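Carbonic anhydrase (Sordaria macrospora, PDB 4O1K) catalyses the reversible hydration of carbon dioxide to bicarbonate, as a zinc-dependent, tetrameric beta-carbonic anhydrase. Local coordinates at the interface of chains A and B. Residues are numbered along the deposited sequence; one frame, centred on the assembly and turned at random. Chains: chain A/B, Carbonic anhydrase.

The interface of chains A and B. Residues chain A 80, 127-130, 132-133; chain B 89, 92-94, 96-97.
Apolar packing carries this part of the two-fold interface between chains A and B, and no hydrogen bond crosses it. A:Met130, its chain bent at chi2 and chi3, curls its thioether over helix 89-100 of chain B, where SD meets the CB atoms of B:Ser93 at 3.5 Å and B:Tyr97 at 3.6 Å, one helical turn apart. Beside it, CD1 of A:Ile80 ends 3.7 Å from CA of B:Val94 and also touches the ring of B:Tyr97 at CD2. A:Leu129 lies along the same side of the helix: its CD2 branch slides antiparallel past CD1 of B:Leu89, while its CB passes at a slant over CG of B:Glu96. The other branch of B:Leu89, CD2, packs against CB of A:Pro132 at 3.8 Å.

The hydrogen bonds here stay within each chain. The hydroxyl OG of B:Ser93, tucked between the backbone N and C (chi1 64°), bonds back to O of B:Leu89 at 2.6 Å and sits 3.7 Å above one face of the A:Trp133 ring, toward its rim. That indole, with CG anti to the backbone N (chi1 -170°), gives its NE1 hydrogen to a lone pair of A:Ile80 O at 2.9 Å, nearly in the ring plane, which fixes its rotation. An alanine in place of A:Trp133 would probably loosen A:Ile80 and deprive B:Ser93 and B:Leu89 of the flat surface they pack on.

The loop 127-129 and the first turn of helix 130-143, together with A:Ile80 just after strand 74-79, thus clasp helix 89-100 of the neighbouring subunit, a contact repeated by symmetry within the tetramer.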
ATOM      1  N   ILE A  80      10.858   6.222  -6.522  1.00 22.80           N
ATOM      2  CA  ILE A  80      10.733   7.343  -7.461  1.00 24.81           C
ATOM      3  C   ILE A  80      10.457   8.638  -6.686  1.00 27.31           C
ATOM      4  O   ILE A  80       9.431   8.780  -6.005  1.00 22.27           O
ATOM      5  CB  ILE A  80       9.633   7.090  -8.506  1.00 25.11           C
ATOM      6  CG1 ILE A  80      10.071   6.000  -9.491  1.00 26.18           C
ATOM      7  CG2 ILE A  80       9.346   8.376  -9.284  1.00 28.98           C
ATOM      8  CD1 ILE A  80       8.879   5.394 -10.272  1.00 30.65           C
ATOM      9  N   LEU A 127      -0.444   8.507 -16.622  1.00 47.39           N
ATOM     10  CA  LEU A 127       0.721   7.620 -16.520  1.00 43.57           C
ATOM     11  C   LEU A 127       0.363   6.308 -15.812  1.00 39.02           C
ATOM     12  O   LEU A 127       1.235   5.637 -15.253  1.00 38.20           O
ATOM     13  CB  LEU A 127       1.884   8.317 -15.808  1.00 44.21           C
ATOM     14  CG  LEU A 127       2.963   8.959 -16.684  1.00 48.13           C
ATOM     15  CD1 LEU A 127       2.358   9.484 -17.955  1.00 52.09           C
ATOM     16  CD2 LEU A 127       3.699  10.062 -15.978  1.00 43.99           C
ATOM     17  N   GLY A 128      -0.919   5.953 -15.838  1.00 41.39           N
ATOM     18  CA  GLY A 128      -1.379   4.685 -15.278  1.00 45.05           C
ATOM     19  C   GLY A 128      -1.095   4.536 -13.797  1.00 42.75           C
ATOM     20  O   GLY A 128      -1.457   5.411 -13.001  1.00 37.35           O
ATOM     21  N   LEU A 129      -0.443   3.426 -13.446  1.00 45.37           N
ATOM     22  CA  LEU A 129      -0.010   3.115 -12.081  1.00 44.77           C
ATOM     23  C   LEU A 129       0.812   4.204 -11.441  1.00 41.92           C
ATOM     24  O   LEU A 129       0.799   4.363 -10.216  1.00 46.12           O
ATOM     25  CB  LEU A 129       0.823   1.826 -12.078  1.00 46.95           C
ATOM     26  CG  LEU A 129       0.063   0.517 -11.934  1.00 46.60           C
ATOM     27  CD1 LEU A 129       0.974  -0.693 -12.098  1.00 44.08           C
ATOM     28  CD2 LEU A 129      -0.550   0.506 -10.574  1.00 48.71           C
ATOM     29  N   MET A 130       1.575   4.935 -12.249  1.00 33.52           N
ATOM     30  CA  MET A 130       2.388   6.003 -11.703  1.00 36.35           C
ATOM     31  C   MET A 130       1.537   7.154 -11.154  1.00 34.21           C
ATOM     32  O   MET A 130       2.024   7.921 -10.312  1.00 32.61           O
ATOM     33  CB  MET A 130       3.372   6.534 -12.749  1.00 36.52           C
ATOM     34  CG  MET A 130       4.583   5.623 -13.003  1.00 38.76           C
ATOM     35  SD  MET A 130       5.694   5.519 -11.574  1.00 72.90           S
ATOM     36  CE  MET A 130       5.986   7.240 -11.214  1.00 56.00           C
ATOM     37  N   PRO A 132      -1.061   7.648  -8.996  1.00 27.64           N
ATOM     38  CA  PRO A 132      -1.210   7.970  -7.574  1.00 31.13           C
ATOM     39  C   PRO A 132       0.154   8.140  -6.884  1.00 27.58           C
ATOM     40  O   PRO A 132       0.240   8.845  -5.867  1.00 27.79           O
ATOM     41  CB  PRO A 132      -1.910   6.737  -7.004  1.00 32.22           C
ATOM     42  CG  PRO A 132      -2.271   5.872  -8.164  1.00 36.22           C
ATOM     43  CD  PRO A 132      -1.364   6.236  -9.267  1.00 33.28           C
ATOM     44  N   TRP A 133       1.212   7.533  -7.424  1.00 25.25           N
ATOM     45  CA  TRP A 133       2.531   7.778  -6.827  1.00 24.19           C
ATOM     46  C   TRP A 133       2.978   9.224  -7.019  1.00 23.64           C
ATOM     47  O   TRP A 133       3.337   9.914  -6.050  1.00 28.73           O
ATOM     48  CB  TRP A 133       3.564   6.776  -7.375  1.00 23.47           C
ATOM     49  CG  TRP A 133       4.847   6.837  -6.628  1.00 27.34           C
ATOM     50  CD1 TRP A 133       5.981   7.489  -6.996  1.00 26.57           C
ATOM     51  CD2 TRP A 133       5.134   6.200  -5.375  1.00 28.88           C
ATOM     52  NE1 TRP A 133       6.959   7.318  -6.041  1.00 26.60           N
ATOM     53  CE2 TRP A 133       6.458   6.516  -5.034  1.00 24.89           C
ATOM     54  CE3 TRP A 133       4.387   5.393  -4.507  1.00 26.57           C
ATOM     55  CZ2 TRP A 133       7.060   6.050  -3.869  1.00 26.73           C
ATOM     56  CZ3 TRP A 133       4.984   4.934  -3.333  1.00 24.51           C
ATOM     57  CH2 TRP A 133       6.304   5.281  -3.021  1.00 25.79           C
TER
ATOM     58  N   LEU B  89       2.504  -0.225  -4.189  1.00 22.09           N
ATOM     59  CA  LEU B  89       2.531   0.766  -5.287  1.00 23.34           C
ATOM     60  C   LEU B  89       3.919   1.308  -5.532  1.00 23.09           C
ATOM     61  O   LEU B  89       4.242   1.740  -6.634  1.00 27.16           O
ATOM     62  CB  LEU B  89       1.650   1.946  -4.927  1.00 27.99           C
ATOM     63  CG  LEU B  89       1.408   2.928  -6.066  1.00 36.16           C
ATOM     64  CD1 LEU B  89       0.779   2.146  -7.230  1.00 38.58           C
ATOM     65  CD2 LEU B  89       0.523   4.113  -5.611  1.00 35.34           C
ATOM     66  N   MET B  92       5.535  -1.428  -7.689  1.00 25.08           N
ATOM     67  CA  MET B  92       4.741  -1.641  -8.898  1.00 29.98           C
ATOM     68  C   MET B  92       4.850  -0.452  -9.839  1.00 32.29           C
ATOM     69  O   MET B  92       4.998  -0.598 -11.067  1.00 30.82           O
ATOM     70  CB  MET B  92       3.285  -1.907  -8.551  1.00 28.27           C
ATOM     71  CG  MET B  92       3.073  -3.240  -7.898  1.00 28.97           C
ATOM     72  SD  MET B  92       3.381  -4.529  -9.143  1.00 43.42           S
ATOM     73  CE  MET B  92       4.856  -5.226  -8.456  1.00 38.71           C
ATOM     74  N   SER B  93       4.835   0.735  -9.260  1.00 31.10           N
ATOM     75  CA  SER B  93       4.922   1.932 -10.073  1.00 37.79           C
ATOM     76  C   SER B  93       6.340   2.061 -10.617  1.00 37.51           C
ATOM     77  O   SER B  93       6.543   2.509 -11.764  1.00 39.01           O
ATOM     78  CB  SER B  93       4.484   3.172  -9.281  1.00 40.59           C
ATOM     79  OG  SER B  93       5.364   3.405  -8.214  1.00 39.23           O
ATOM     80  N   VAL B  94       7.341   1.640  -9.848  1.00 29.97           N
ATOM     81  CA  VAL B  94       8.656   1.671 -10.485  1.00 37.57           C
ATOM     82  C   VAL B  94       8.883   0.647 -11.645  1.00 32.14           C
ATOM     83  O   VAL B  94       9.576   0.958 -12.631  1.00 33.93           O
ATOM     84  CB  VAL B  94       9.779   1.698  -9.480  1.00 43.15           C
ATOM     85  CG1 VAL B  94      10.021   0.360  -8.900  1.00 41.90           C
ATOM     86  CG2 VAL B  94      10.994   2.126 -10.172  1.00 48.68           C
ATOM     87  N   GLU B  96       6.427  -0.445 -13.621  1.00 29.84           N
ATOM     88  CA  GLU B  96       5.644   0.156 -14.697  1.00 36.84           C
ATOM     89  C   GLU B  96       6.427   1.262 -15.409  1.00 38.66           C
ATOM     90  O   GLU B  96       6.495   1.304 -16.649  1.00 39.95           O
ATOM     91  CB  GLU B  96       4.358   0.736 -14.104  1.00 43.15           C
ATOM     92  CG  GLU B  96       3.595   1.661 -15.040  1.00 53.60           C
ATOM     93  CD  GLU B  96       2.521   0.922 -15.795  1.00 57.55           C
ATOM     94  OE1 GLU B  96       2.804  -0.216 -16.210  1.00 56.64           O
ATOM     95  OE2 GLU B  96       1.405   1.470 -15.950  1.00 59.58           O
ATOM     96  N   TYR B  97       7.032   2.144 -14.618  1.00 39.58           N
ATOM     97  CA  TYR B  97       7.766   3.300 -15.135  1.00 42.21           C
ATOM     98  C   TYR B  97       9.036   2.921 -15.880  1.00 38.69           C
ATOM     99  O   TYR B  97       9.368   3.515 -16.918  1.00 42.73           O
ATOM    100  CB  TYR B  97       8.118   4.236 -13.978  1.00 43.37           C
ATOM    101  CG  TYR B  97       8.816   5.528 -14.368  1.00 46.89           C
ATOM    102  CD1 TYR B  97       8.163   6.517 -15.103  1.00 52.77           C
ATOM    103  CD2 TYR B  97      10.110   5.776 -13.956  1.00 49.18           C
ATOM    104  CE1 TYR B  97       8.815   7.713 -15.429  1.00 56.19           C
ATOM    105  CE2 TYR B  97      10.761   6.947 -14.269  1.00 51.41           C
ATOM    106  CZ  TYR B  97      10.120   7.910 -14.997  1.00 56.68           C
ATOM    107  OH  TYR B  97      10.822   9.057 -15.285  1.00 60.65           O
TER